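Local coordinates for hypothetical protein PA2201 (Pseudomonas aeruginosa, PDB 2FEF) that is of unknown function but probably acts as an immunity protein against a PoNe-type DNase toxin, at residues Ser84-Asp92 / Pro250-Met258; Ala219-Tyr230 / Trp269-Tyr280. All coordinates share one frame; numbering follows the deposited sequence.

In the fold
Contact 1 lies near the centre of the chain and contact 2 about 20 Å from that centre, measured between centres. Contact 1 sets a loop of the PoNi-like C-terminal part against helix 66-93 of the N-terminal part. Contact 2 lies wholly in the C-terminal part and packs helix 223-234 and the turns before it on the segment around helix 272-275. Both are largely buried, though contact 2 has more residues reaching the surface. Contact 1 combines direct hydrogen bonding with apolar packing. Contact 2 has no direct hydrogen bond across it and relies on apolar groups and bridging waters. The two touch where Trp255 O and Ala257 N meet His279.

Contact 1 of 2, residues Ser84-Asp92 / Pro250-Met258; sequences STLLLKAID and PYAWGWWAM
The indole of Trp256 lies between Ile91 and Trp255. Ile91 CG2 sits over one face, 3.9 Å from the centroid of the five-membered ring, in a CH-pi contact. Trp255 CD1 covers the opposite face near the rim. Leu88 CD1 and Asp92 OD1 come to the edge. Trp256 NE1 donates to Asp92 OD1 (2.8 Å, N-H...O angle 158°). The oxygen lies close to the ring plane, but the carboxylate is turned 50° from it. A water also donates to OD1 and accepts from Trp255 N, while Asp92 OD2 forms a salt bridge with Arg31. The carboxylate is probably kept charged.

A type II' beta turn, Trp253 to Trp256, sets the loop before helix 258-267 against helix 66-93, joining the C-terminal and N-terminal parts of the chain. Leu88 has CG anti to its backbone nitrogen (chi1 179°), which carries its two methyls to the loop. Leu88 CD2 meets Pro250 O at 3.4 Å. Leu88 CD1 meets Trp253 O at 3.5 Å. Ile91 CD1 touches CE of selenomethionine Met258 at 4.0 Å. At the other end, Thr85 OG1 lies 2.7 Å from Tyr251 O and at the edge of the Tyr251 ring. Tyr251 OH hydrogen-bonds to Asp50 of the second subunit.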
loop_
_atom_site.group_PDB
_atom_site.type_symbol
_atom_site.label_atom_id
_atom_site.label_comp_id
_atom_site.label_asym_id
_atom_site.label_seq_id
_atom_site.Cartn_x
_atom_site.Cartn_y
_atom_site.Cartn_z
ATOM N N SER B 84 2.972 -12.366 9.878
ATOM C CA SER B 84 3.066 -13.824 9.599
ATOM C C SER B 84 3.665 -14.132 8.194
ATOM O O SER B 84 4.433 -15.069 8.051
ATOM C CB SER B 84 1.683 -14.489 9.737
ATOM O OG SER B 84 1.362 -14.640 11.121
ATOM N N THR B 85 3.258 -13.367 7.177
ATOM C CA THR B 85 3.789 -13.553 5.811
ATOM C C THR B 85 5.246 -13.166 5.782
ATOM O O THR B 85 6.055 -13.865 5.206
ATOM C CB THR B 85 2.944 -12.809 4.756
ATOM O OG1 THR B 85 1.561 -13.115 4.983
ATOM C CG2 THR B 85 3.338 -13.241 3.364
ATOM N N LEU B 86 5.607 -12.095 6.472
ATOM C CA LEU B 86 7.026 -11.732 6.573
ATOM C C LEU B 86 7.827 -12.890 7.149
ATOM O O LEU B 86 8.904 -13.229 6.639
ATOM C CB LEU B 86 7.200 -10.477 7.455
ATOM C CG LEU B 86 8.578 -9.820 7.271
ATOM C CD1 LEU B 86 8.700 -9.042 5.970
ATOM C CD2 LEU B 86 8.898 -8.893 8.474
ATOM N N LEU B 87 7.305 -13.502 8.221
ATOM C CA LEU B 87 8.011 -14.639 8.846
ATOM C C LEU B 87 8.195 -15.768 7.823
ATOM O O LEU B 87 9.291 -16.290 7.652
ATOM C CB LEU B 87 7.243 -15.129 10.095
ATOM C CG LEU B 87 7.889 -16.345 10.809
ATOM C CD1 LEU B 87 9.307 -16.093 11.155
ATOM C CD2 LEU B 87 7.072 -16.638 12.063
ATOM N N LEU B 88 7.122 -16.117 7.132
ATOM C CA LEU B 88 7.184 -17.134 6.094
ATOM C C LEU B 88 8.235 -16.815 5.025
ATOM O O LEU B 88 9.057 -17.663 4.686
ATOM C CB LEU B 88 5.777 -17.339 5.483
ATOM C CG LEU B 88 5.758 -18.380 4.359
ATOM C CD1 LEU B 88 6.141 -19.787 4.879
ATOM C CD2 LEU B 88 4.406 -18.362 3.680
ATOM N N LYS B 89 8.222 -15.598 4.488
ATOM C CA LYS B 89 9.231 -15.221 3.507
ATOM C C LYS B 89 10.659 -15.356 4.063
ATOM O O LYS B 89 11.594 -15.755 3.353
ATOM C CB LYS B 89 8.971 -13.779 3.079
ATOM C CG LYS B 89 7.659 -13.654 2.308
ATOM C CD LYS B 89 7.806 -14.218 0.885
ATOM C CE LYS B 89 6.427 -14.456 0.288
ATOM N NZ LYS B 89 6.603 -15.092 -1.059
ATOM N N ALA B 90 10.837 -15.000 5.337
ATOM C CA ALA B 90 12.156 -15.100 5.963
ATOM C C ALA B 90 12.613 -16.584 6.086
ATOM O O ALA B 90 13.783 -16.902 5.899
ATOM C CB ALA B 90 12.107 -14.433 7.328
ATOM N N ILE B 91 11.690 -17.477 6.405
ATOM C CA ILE B 91 11.971 -18.923 6.376
ATOM C C ILE B 91 12.429 -19.382 4.970
ATOM O O ILE B 91 13.503 -20.037 4.799
ATOM C CB ILE B 91 10.730 -19.784 6.826
ATOM C CG1 ILE B 91 10.294 -19.387 8.255
ATOM C CG2 ILE B 91 11.137 -21.322 6.769
ATOM C CD1 ILE B 91 8.938 -19.951 8.675
ATOM N N ASP B 92 11.634 -19.042 3.954
ATOM C CA ASP B 92 12.030 -19.338 2.542
ATOM C C ASP B 92 13.451 -18.862 2.213
ATOM O O ASP B 92 14.238 -19.570 1.566
ATOM C CB ASP B 92 11.086 -18.622 1.571
ATOM C CG ASP B 92 9.742 -19.322 1.384
ATOM O OD1 ASP B 92 9.530 -20.428 1.920
ATOM O OD2 ASP B 92 8.865 -18.704 0.700
ATOM N N PRO B 250 -0.922 -19.895 1.829
ATOM C CA PRO B 250 0.208 -19.207 1.201
ATOM C C PRO B 250 0.665 -17.977 2.000
ATOM O O PRO B 250 1.751 -17.474 1.752
ATOM C CB PRO B 250 -0.359 -18.762 -0.150
ATOM C CG PRO B 250 -1.832 -18.610 0.094
ATOM C CD PRO B 250 -2.150 -19.778 1.013
ATOM N N TYR B 251 -0.144 -17.505 2.948
ATOM C CA TYR B 251 0.239 -16.329 3.747
ATOM C C TYR B 251 1.005 -16.650 5.034
ATOM O O TYR B 251 1.532 -15.713 5.678
ATOM C CB TYR B 251 -0.989 -15.432 4.082
ATOM C CG TYR B 251 -1.598 -14.799 2.858
ATOM C CD1 TYR B 251 -1.134 -13.557 2.406
ATOM C CD2 TYR B 251 -2.633 -15.447 2.136
ATOM C CE1 TYR B 251 -1.690 -12.949 1.278
ATOM C CE2 TYR B 251 -3.171 -14.859 0.966
ATOM C CZ TYR B 251 -2.696 -13.612 0.565
ATOM O OH TYR B 251 -3.199 -12.973 -0.538
ATOM N N ALA B 252 1.047 -17.925 5.462
ATOM C CA ALA B 252 1.703 -18.239 6.746
ATOM C C ALA B 252 2.462 -19.569 6.753
ATOM O O ALA B 252 3.411 -19.730 7.496
ATOM C CB ALA B 252 0.702 -18.221 7.895
ATOM N N TRP B 253 2.019 -20.509 5.927
ATOM C CA TRP B 253 2.438 -21.932 6.071
ATOM C C TRP B 253 3.245 -22.373 4.847
ATOM O O TRP B 253 4.394 -22.872 4.964
ATOM C CB TRP B 253 1.132 -22.719 6.297
ATOM C CG TRP B 253 1.174 -24.223 6.273
ATOM C CD1 TRP B 253 2.224 -25.041 6.568
ATOM C CD2 TRP B 253 0.088 -25.063 5.930
ATOM N NE1 TRP B 253 1.847 -26.371 6.444
ATOM C CE2 TRP B 253 0.534 -26.407 6.053
ATOM C CE3 TRP B 253 -1.231 -24.821 5.513
ATOM C CZ2 TRP B 253 -0.295 -27.494 5.776
ATOM C CZ3 TRP B 253 -2.049 -25.917 5.243
ATOM C CH2 TRP B 253 -1.579 -27.220 5.393
ATOM N N GLY B 254 2.660 -22.148 3.671
ATOM C CA GLY B 254 3.336 -22.346 2.383
ATOM C C GLY B 254 3.874 -23.761 2.177
ATOM O O GLY B 254 3.153 -24.760 2.324
ATOM N N TRP B 255 5.160 -23.822 1.852
ATOM C CA TRP B 255 5.879 -25.050 1.504
ATOM C C TRP B 255 6.149 -25.973 2.699
ATOM O O TRP B 255 6.413 -27.158 2.530
ATOM C CB TRP B 255 7.212 -24.587 0.920
ATOM C CG TRP B 255 8.188 -25.597 0.410
ATOM C CD1 TRP B 255 9.285 -26.078 1.051
ATOM C CD2 TRP B 255 8.180 -26.177 -0.885
ATOM N NE1 TRP B 255 9.973 -26.931 0.234
ATOM C CE2 TRP B 255 9.316 -27.004 -0.977
ATOM C CE3 TRP B 255 7.331 -26.059 -1.992
ATOM C CZ2 TRP B 255 9.609 -27.741 -2.123
ATOM C CZ3 TRP B 255 7.634 -26.785 -3.140
ATOM C CH2 TRP B 255 8.761 -27.617 -3.193
ATOM N N TRP B 256 6.110 -25.420 3.906
ATOM C CA TRP B 256 6.789 -26.041 5.043
ATOM C C TRP B 256 5.936 -26.954 5.895
ATOM O O TRP B 256 4.889 -26.567 6.371
ATOM C CB TRP B 256 7.424 -24.940 5.923
ATOM C CG TRP B 256 8.371 -24.149 5.081
ATOM C CD1 TRP B 256 8.205 -22.867 4.629
ATOM C CD2 TRP B 256 9.589 -24.624 4.528
ATOM N NE1 TRP B 256 9.257 -22.521 3.821
ATOM C CE2 TRP B 256 10.130 -23.577 3.750
ATOM C CE3 TRP B 256 10.275 -25.849 4.606
ATOM C CZ2 TRP B 256 11.329 -23.702 3.058
ATOM C CZ3 TRP B 256 11.469 -25.981 3.911
ATOM C CH2 TRP B 256 11.989 -24.912 3.150
ATOM N N ALA B 257 6.438 -28.167 6.125
ATOM C CA ALA B 257 5.842 -29.064 7.102
ATOM C C ALA B 257 6.220 -28.621 8.501
ATOM O O ALA B 257 6.980 -29.295 9.192
ATOM C CB ALA B 257 6.334 -30.528 6.858
HETATM N N MSE B 258 5.640 -27.505 8.930
HETATM C CA MSE B 258 5.920 -26.882 10.236
HETATM C C MSE B 258 5.443 -27.754 11.359
HETATM O O MSE B 258 6.055 -27.777 12.424
HETATM C CB MSE B 258 5.074 -25.598 10.331
HETATM C CG MSE B 258 5.582 -24.597 9.424
HETATM SE SE MSE B 258 4.492 -22.978 9.691
HETATM C CE MSE B 258 5.537 -21.981 8.421
HETATM O O HOH W 1 6.758 -21.310 1.531
#

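Contact 2 of 2, residues Ala219-Tyr230 / Trp269-Tyr280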
loop_
_atom_site.group_PDB
_atom_site.type_symbol
_atom_site.label_atom_id
_atom_site.label_comp_id
_atom_site.label_asym_id
_atom_site.label_seq_id
_atom_site.Cartn_x
_atom_site.Cartn_y
_atom_site.Cartn_z
ATOM N N ALA B 219 10.323 -41.512 14.272
ATOM C CA ALA B 219 9.941 -40.451 13.348
ATOM C C ALA B 219 9.343 -41.066 12.074
ATOM O O ALA B 219 8.638 -40.391 11.346
ATOM C CB ALA B 219 11.164 -39.622 13.019
ATOM N N GLN B 220 9.618 -42.358 11.826
ATOM C CA GLN B 220 9.109 -43.060 10.632
ATOM C C GLN B 220 7.576 -42.958 10.489
ATOM O O GLN B 220 7.029 -43.037 9.380
ATOM C CB GLN B 220 9.557 -44.533 10.620
ATOM C CG GLN B 220 8.999 -45.339 9.431
ATOM C CD GLN B 220 9.440 -44.793 8.067
ATOM O OE1 GLN B 220 10.563 -44.300 7.905
ATOM N NE2 GLN B 220 8.545 -44.885 7.078
ATOM N N ALA B 221 6.901 -42.764 11.619
ATOM C CA ALA B 221 5.472 -42.620 11.680
ATOM C C ALA B 221 4.970 -41.424 10.852
ATOM O O ALA B 221 3.807 -41.402 10.439
ATOM C CB ALA B 221 5.027 -42.475 13.162
ATOM N N LEU B 222 5.855 -40.456 10.590
ATOM C CA LEU B 222 5.492 -39.232 9.868
ATOM C C LEU B 222 6.097 -39.148 8.474
ATOM O O LEU B 222 5.808 -38.208 7.723
ATOM C CB LEU B 222 5.867 -37.998 10.695
ATOM C CG LEU B 222 4.984 -37.820 11.939
ATOM C CD1 LEU B 222 5.471 -36.662 12.844
ATOM C CD2 LEU B 222 3.487 -37.607 11.596
ATOM N N ALA B 223 6.926 -40.132 8.119
ATOM C CA ALA B 223 7.542 -40.112 6.794
ATOM C C ALA B 223 6.515 -40.243 5.633
ATOM O O ALA B 223 6.578 -39.460 4.684
ATOM C CB ALA B 223 8.702 -41.127 6.684
ATOM N N PRO B 224 5.558 -41.203 5.706
ATOM C CA PRO B 224 4.495 -41.244 4.684
ATOM C C PRO B 224 3.669 -39.950 4.589
ATOM O O PRO B 224 3.324 -39.532 3.481
ATOM C CB PRO B 224 3.623 -42.429 5.136
ATOM C CG PRO B 224 4.621 -43.359 5.810
ATOM C CD PRO B 224 5.436 -42.353 6.626
ATOM N N TYR B 225 3.398 -39.323 5.728
ATOM C CA TYR B 225 2.725 -38.020 5.775
ATOM C C TYR B 225 3.482 -36.938 5.003
ATOM O O TYR B 225 2.876 -36.220 4.195
ATOM C CB TYR B 225 2.465 -37.588 7.231
ATOM C CG TYR B 225 1.769 -36.237 7.367
ATOM C CD1 TYR B 225 0.392 -36.135 7.253
ATOM C CD2 TYR B 225 2.517 -35.055 7.631
ATOM C CE1 TYR B 225 -0.247 -34.886 7.395
ATOM C CE2 TYR B 225 1.888 -33.809 7.782
ATOM C CZ TYR B 225 0.501 -33.740 7.661
ATOM O OH TYR B 225 -0.127 -32.502 7.787
ATOM N N LEU B 226 4.796 -36.813 5.240
ATOM C CA LEU B 226 5.604 -35.854 4.490
ATOM C C LEU B 226 5.633 -36.146 2.986
ATOM O O LEU B 226 5.619 -35.217 2.179
ATOM C CB LEU B 226 7.058 -35.816 5.000
ATOM C CG LEU B 226 7.365 -35.017 6.257
ATOM C CD1 LEU B 226 8.832 -35.106 6.607
ATOM C CD2 LEU B 226 6.950 -33.544 6.040
ATOM N N GLN B 227 5.730 -37.421 2.607
ATOM C CA GLN B 227 5.765 -37.789 1.191
ATOM C C GLN B 227 4.454 -37.471 0.490
ATOM O O GLN B 227 4.456 -36.874 -0.586
ATOM C CB GLN B 227 6.104 -39.278 0.999
ATOM C CG GLN B 227 6.128 -39.773 -0.502
ATOM C CD GLN B 227 7.153 -39.045 -1.363
ATOM O OE1 GLN B 227 8.087 -38.431 -0.847
ATOM N NE2 GLN B 227 6.971 -39.098 -2.688
ATOM N N SER B 228 3.338 -37.875 1.103
ATOM C CA SER B 228 2.047 -37.767 0.456
ATOM C C SER B 228 1.428 -36.376 0.583
ATOM O O SER B 228 0.858 -35.872 -0.390
ATOM C CB SER B 228 1.095 -38.846 0.976
ATOM O OG SER B 228 0.524 -38.482 2.219
ATOM N N GLN B 229 1.555 -35.734 1.750
ATOM C CA GLN B 229 0.857 -34.468 1.931
ATOM C C GLN B 229 1.676 -33.236 1.551
ATOM O O GLN B 229 1.131 -32.137 1.437
ATOM C CB GLN B 229 0.246 -34.346 3.353
ATOM C CG GLN B 229 -0.762 -35.468 3.735
ATOM C CD GLN B 229 -1.832 -35.667 2.688
ATOM O OE1 GLN B 229 -2.507 -34.707 2.272
ATOM N NE2 GLN B 229 -1.976 -36.906 2.225
ATOM N N TYR B 230 2.984 -33.424 1.331
ATOM C CA TYR B 230 3.833 -32.298 0.969
ATOM C C TYR B 230 4.454 -32.573 -0.380
ATOM O O TYR B 230 4.096 -31.924 -1.338
ATOM C CB TYR B 230 4.896 -32.006 2.039
ATOM C CG TYR B 230 4.296 -31.289 3.198
ATOM C CD1 TYR B 230 3.638 -31.989 4.215
ATOM C CD2 TYR B 230 4.286 -29.889 3.233
ATOM C CE1 TYR B 230 3.007 -31.299 5.273
ATOM C CE2 TYR B 230 3.681 -29.195 4.288
ATOM C CZ TYR B 230 3.039 -29.900 5.287
ATOM O OH TYR B 230 2.466 -29.197 6.308
ATOM N N TRP B 269 12.815 -37.187 19.164
ATOM C CA TRP B 269 13.250 -38.381 18.468
ATOM C C TRP B 269 14.347 -38.130 17.425
ATOM O O TRP B 269 14.618 -36.984 17.059
ATOM C CB TRP B 269 12.047 -39.046 17.809
ATOM C CG TRP B 269 11.304 -38.173 16.829
ATOM C CD1 TRP B 269 11.804 -37.154 16.045
ATOM C CD2 TRP B 269 9.935 -38.288 16.502
ATOM N NE1 TRP B 269 10.822 -36.643 15.252
ATOM C CE2 TRP B 269 9.655 -37.309 15.520
ATOM C CE3 TRP B 269 8.900 -39.115 16.962
ATOM C CZ2 TRP B 269 8.391 -37.140 14.985
ATOM C CZ3 TRP B 269 7.651 -38.956 16.431
ATOM C CH2 TRP B 269 7.402 -37.969 15.447
ATOM N N ASP B 270 14.971 -39.221 16.970
ATOM C CA ASP B 270 15.924 -39.173 15.860
ATOM C C ASP B 270 15.159 -38.975 14.566
ATOM O O ASP B 270 14.476 -39.885 14.099
ATOM C CB ASP B 270 16.751 -40.472 15.818
ATOM C CG ASP B 270 17.849 -40.439 14.761
ATOM O OD1 ASP B 270 17.858 -39.543 13.896
ATOM O OD2 ASP B 270 18.705 -41.341 14.778
ATOM N N ASP B 271 15.240 -37.761 14.020
ATOM C CA ASP B 271 14.395 -37.351 12.903
ATOM C C ASP B 271 15.098 -37.549 11.572
ATOM O O ASP B 271 14.680 -37.005 10.572
ATOM C CB ASP B 271 13.928 -35.895 13.070
ATOM C CG ASP B 271 15.076 -34.901 13.005
ATOM O OD1 ASP B 271 16.255 -35.344 12.812
ATOM O OD2 ASP B 271 14.797 -33.695 13.076
ATOM N N GLY B 272 16.166 -38.357 11.555
ATOM C CA GLY B 272 16.961 -38.492 10.345
ATOM C C GLY B 272 16.164 -38.855 9.094
ATOM O O GLY B 272 16.391 -38.291 8.018
ATOM N N VAL B 273 15.232 -39.788 9.217
ATOM C CA VAL B 273 14.412 -40.195 8.073
ATOM C C VAL B 273 13.634 -39.002 7.468
ATOM O O VAL B 273 13.450 -38.913 6.240
ATOM C CB VAL B 273 13.474 -41.389 8.428
ATOM C CG1 VAL B 273 12.386 -41.017 9.430
ATOM C CG2 VAL B 273 12.900 -42.031 7.156
ATOM N N LEU B 274 13.270 -38.053 8.319
ATOM C CA LEU B 274 12.472 -36.924 7.846
ATOM C C LEU B 274 13.296 -35.823 7.161
ATOM O O LEU B 274 12.760 -35.006 6.401
ATOM C CB LEU B 274 11.661 -36.349 9.004
ATOM C CG LEU B 274 10.848 -37.361 9.817
ATOM C CD1 LEU B 274 10.168 -36.604 10.920
ATOM C CD2 LEU B 274 9.838 -38.116 8.934
ATOM N N ARG B 275 14.598 -35.793 7.429
ATOM C CA ARG B 275 15.466 -34.745 6.862
ATOM C C ARG B 275 15.666 -34.874 5.358
ATOM O O ARG B 275 16.098 -33.918 4.698
ATOM C CB ARG B 275 16.819 -34.731 7.590
ATOM C CG ARG B 275 16.598 -34.336 9.018
ATOM C CD ARG B 275 17.775 -33.693 9.647
ATOM N NE ARG B 275 17.390 -33.290 10.984
ATOM C CZ ARG B 275 17.913 -32.274 11.653
ATOM N NH1 ARG B 275 18.859 -31.527 11.097
ATOM N NH2 ARG B 275 17.448 -31.992 12.877
ATOM N N ALA B 276 15.372 -36.047 4.814
ATOM C CA ALA B 276 15.360 -36.241 3.358
ATOM C C ALA B 276 14.327 -35.344 2.692
ATOM O O ALA B 276 14.459 -35.035 1.496
ATOM C CB ALA B 276 15.093 -37.695 3.026
ATOM N N SER B 277 13.302 -34.939 3.455
ATOM C CA SER B 277 12.171 -34.163 2.874
ATOM C C SER B 277 12.541 -32.699 2.679
ATOM O O SER B 277 12.986 -32.053 3.626
ATOM C CB SER B 277 10.917 -34.241 3.734
ATOM O OG SER B 277 9.975 -33.297 3.198
ATOM N N PRO B 278 12.371 -32.175 1.458
ATOM C CA PRO B 278 12.618 -30.761 1.167
ATOM C C PRO B 278 11.647 -29.817 1.882
ATOM O O PRO B 278 11.834 -28.586 1.840
ATOM C CB PRO B 278 12.438 -30.666 -0.350
ATOM C CG PRO B 278 11.715 -31.894 -0.750
ATOM C CD PRO B 278 11.998 -32.946 0.252
ATOM N N HIS B 279 10.665 -30.403 2.566
ATOM C CA HIS B 279 9.639 -29.640 3.299
ATOM C C HIS B 279 9.873 -29.629 4.814
ATOM O O HIS B 279 9.158 -28.955 5.541
ATOM C CB HIS B 279 8.246 -30.191 2.966
ATOM C CG HIS B 279 7.956 -30.230 1.487
ATOM N ND1 HIS B 279 7.405 -29.165 0.797
ATOM C CD2 HIS B 279 8.198 -31.189 0.563
ATOM C CE1 HIS B 279 7.302 -29.482 -0.483
ATOM N NE2 HIS B 279 7.762 -30.705 -0.647
ATOM N N TYR B 280 10.870 -30.372 5.290
ATOM C CA TYR B 280 11.145 -30.494 6.718
ATOM C C TYR B 280 12.163 -29.433 7.146
ATOM O O TYR B 280 13.188 -29.212 6.477
ATOM C CB TYR B 280 11.734 -31.915 7.008
ATOM C CG TYR B 280 11.897 -32.244 8.477
ATOM C CD1 TYR B 280 10.789 -32.558 9.268
ATOM C CD2 TYR B 280 13.167 -32.261 9.076
ATOM C CE1 TYR B 280 10.933 -32.848 10.616
ATOM C CE2 TYR B 280 13.326 -32.567 10.422
ATOM C CZ TYR B 280 12.197 -32.873 11.191
ATOM O OH TYR B 280 12.352 -33.169 12.534
HETATM O O HOH W 2 13.105 -41.894 15.196
HETATM O O HOH W 3 8.531 -34.585 1.607
#
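Two CH-pi contacts mark the ends of this interface. Ala219 CB stands over the five-membered ring of Trp269, 3.7 Å from its centroid and 10° off the normal. At the other end, Tyr230 CB lies over the His279 ring, 3.8 Å from the centroid. The Tyr230 and His279 rings themselves meet obliquely, with planes at 47°.

Apolar contacts fill the middle. Leu222 CD1 reaches the Trp269 edge, 3.5 Å from CH2. Leu274 CD2 packs on Ala223 CB at 3.9 Å, while its CD1 meets Ala219 CB. In Leu226, CG lies anti to the carbonyl carbon (chi1 -80°), which sends Leu226 CD1 to Ser277 CB at 3.7 Å and to Leu274 CB. At the exposed margin, Val273 CG2 meets Gln220 OE1.

Polar links across the interface run through water. One water accepts from Ala219 N and donates to Asp270 O. Another donates to Leu226 O and lies 2.5 Å from Ser277 OG. Within 269-280, Asp270 makes an Asx turn and Ser277 an ST turn. Arg275 forms a two-pronged salt bridge with Asp271, NE to OD1 and NH2 to OD2, and Tyr280 OH also donates to Asp271 OD2.

Helix 258-267 packs against both segments, with Val260 touching Leu222 and Leu274. Helix 282-292 covers Asp271, Arg275 and Tyr280 through Val285, and Arg275 has a second salt-bridge partner there in Asp286.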